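Local coordinates for protein cysteine synthase 3 (Entamoeba histolytica, PDB 6KR5) that probably makes cysteine from O-acetylserine and sulfide as a pyridoxal-5'-phosphate-dependent O-acetylserine sulfhydrylase, at residues E83-N88 and V104-P109. Numbering follows the deposited sequence. Where two conformers were deposited one is given.
With PLP (pyridoxal-5'-phosphate), chain D.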
# COMPACT_ATOMS: atom_id res chain seq x y z
N GLU B 83 -12.08 11.02 -17.48
CA GLU B 83 -11.83 9.66 -17.92
C GLU B 83 -13.03 8.81 -17.56
O GLU B 83 -13.74 9.10 -16.60
CB GLU B 83 -10.54 9.10 -17.31
CG GLU B 83 -10.19 7.67 -17.75
CD GLU B 83 -9.94 7.57 -19.25
OE1 GLU B 83 -10.92 7.57 -20.03
OE2 GLU B 83 -8.76 7.46 -19.64
N ALA B 84 -13.28 7.77 -18.37
CA ALA B 84 -14.29 6.76 -18.08
C ALA B 84 -13.55 5.55 -17.53
O ALA B 84 -12.85 4.85 -18.28
CB ALA B 84 -15.09 6.40 -19.33
N THR B 85 -13.67 5.32 -16.23
CA THR B 85 -12.92 4.24 -15.60
C THR B 85 -13.56 3.92 -14.27
O THR B 85 -14.01 4.81 -13.56
CB THR B 85 -11.44 4.62 -15.39
OG1 THR B 85 -10.78 3.60 -14.64
CG2 THR B 85 -11.31 5.93 -14.62
N SER B 86 -13.59 2.63 -13.94
CA SER B 86 -14.00 2.15 -12.63
C SER B 86 -12.83 1.54 -11.86
O SER B 86 -13.03 1.00 -10.77
CB SER B 86 -15.13 1.13 -12.78
OG SER B 86 -16.23 1.67 -13.51
N GLY B 87 -11.61 1.63 -12.40
CA GLY B 87 -10.47 0.96 -11.81
C GLY B 87 -9.32 1.84 -11.37
O GLY B 87 -9.50 3.00 -10.99
N ASN B 88 -8.12 1.28 -11.41
CA ASN B 88 -6.97 1.97 -10.84
C ASN B 88 -6.62 3.24 -11.59
O ASN B 88 -6.02 4.15 -11.01
CB ASN B 88 -5.77 1.03 -10.81
CG ASN B 88 -5.92 -0.04 -9.76
OD1 ASN B 88 -6.51 0.19 -8.69
ND2 ASN B 88 -5.38 -1.22 -10.04
N VAL B 104 -10.79 16.64 -11.46
CA VAL B 104 -10.82 15.35 -12.14
C VAL B 104 -12.26 14.84 -12.15
O VAL B 104 -12.88 14.69 -11.09
CB VAL B 104 -9.88 14.33 -11.48
CG1 VAL B 104 -9.97 12.98 -12.19
CG2 VAL B 104 -8.44 14.84 -11.49
N ASN B 105 -12.79 14.57 -13.34
CA ASN B 105 -14.11 13.98 -13.52
C ASN B 105 -13.95 12.52 -13.93
O ASN B 105 -13.28 12.22 -14.91
CB ASN B 105 -14.90 14.73 -14.60
CG ASN B 105 -15.05 16.20 -14.28
OD1 ASN B 105 -15.94 16.60 -13.52
ND2 ASN B 105 -14.18 17.03 -14.85
N ILE B 106 -14.56 11.61 -13.17
CA ILE B 106 -14.51 10.18 -13.47
C ILE B 106 -15.92 9.69 -13.74
O ILE B 106 -16.82 9.87 -12.90
CB ILE B 106 -13.88 9.37 -12.32
CG1 ILE B 106 -12.48 9.89 -11.98
CG2 ILE B 106 -13.91 7.87 -12.65
CD1 ILE B 106 -11.46 9.75 -13.06
N VAL B 107 -16.12 9.05 -14.90
CA VAL B 107 -17.41 8.52 -15.30
C VAL B 107 -17.41 7.02 -15.07
O VAL B 107 -16.52 6.32 -15.55
CB VAL B 107 -17.71 8.84 -16.78
CG1 VAL B 107 -19.14 8.47 -17.11
CG2 VAL B 107 -17.42 10.31 -17.07
N MET B 108 -18.42 6.52 -14.36
CA MET B 108 -18.52 5.10 -14.04
C MET B 108 -19.97 4.78 -13.71
O MET B 108 -20.73 5.67 -13.32
CB MET B 108 -17.61 4.74 -12.86
CG MET B 108 -17.87 5.62 -11.65
SD MET B 108 -16.57 5.49 -10.42
CE MET B 108 -16.44 3.71 -10.30
N PRO B 109 -20.38 3.51 -13.86
CA PRO B 109 -21.74 3.15 -13.42
C PRO B 109 -21.87 3.25 -11.91
O PRO B 109 -20.92 2.97 -11.17
CB PRO B 109 -21.89 1.70 -13.91
CG PRO B 109 -20.80 1.50 -14.91
CD PRO B 109 -19.67 2.38 -14.45
N1 PLP D . -3.65 -4.97 -13.52
C2 PLP D . -4.15 -3.88 -12.86
C2A PLP D . -4.71 -4.07 -11.49
C3 PLP D . -4.12 -2.64 -13.47
O3 PLP D . -4.63 -1.56 -12.80
C4 PLP D . -3.59 -2.50 -14.75
C4A PLP D . -3.65 -1.20 -15.47
O4A PLP D . -4.18 -0.22 -14.94
C5 PLP D . -3.08 -3.62 -15.40
C6 PLP D . -3.13 -4.85 -14.78
C5A PLP D . -2.53 -3.56 -16.81
O4P PLP D . -1.49 -2.63 -16.99
P PLP D . -1.45 -1.88 -18.41
O1P PLP D . -1.53 -2.94 -19.50
O2P PLP D . -2.64 -0.97 -18.47
O3P PLP D . -0.16 -1.14 -18.45
O HOH W 1 -16.35 3.49 -15.98
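Strands 80-84 and 104-109 run parallel, with Glu83 level with Ile106 and Ala84 with Val107, until the chain turns off into a loop at Thr85. Three backbone hydrogen bonds join the two segments. Glu83 uses both its backbone N and O: its N donates to Asn105 O, and its O accepts from Val107 N at 2.9 Å in a nearly straight bond (168°). Thr85 N then donates to Val107 O at 3.1 Å, a more bent bond. Water 1 also donates to Val107 O and is hydrogen-bonded to Ser86 OG, so it bridges the loop to strand 104-109 just past the last direct backbone bond.

On one face of the sheet, Ala84 CB lies 4.4 Å from Val107 CB, and Tyr143 of helix 135-149 packs on both residues. On the face of Glu83 and Ile106, the Ile106 side chain obliquely crosses that of Thr85, at the start of the loop, their CG2 methyls 3.8 Å apart. Ile106 CG2 also lies close to Thr85 O. Beyond them, the bent chain of Met108 brings CE to 3.7 Å from Ser86 CA, while Ser86 OG sits against Met108 CB and Pro109 CD.

The Glu83 carboxylate turns away from strand 104-109 and back over its own strand. Its OE1 accepts from Ala84 N through the anti lone pair, and its OE2 from Gln159 N. Thr85 OG1, anti to its own backbone N (chi1 174°), accepts from Gly87 N and closes an ST turn. The turn leads to Asn88, whose ND2 donates to PLP O3 at 2.9 Å. Asp308 and Arg312 also bind the Asn88 amide and probably fix its orientation. This is a right-handed beta-alpha-beta crossover of the fold-type II PLP enzymes; as in other O-acetylserine sulfhydrylases, the loop after strand 80-84 brings an asparagine to the cofactor's O3.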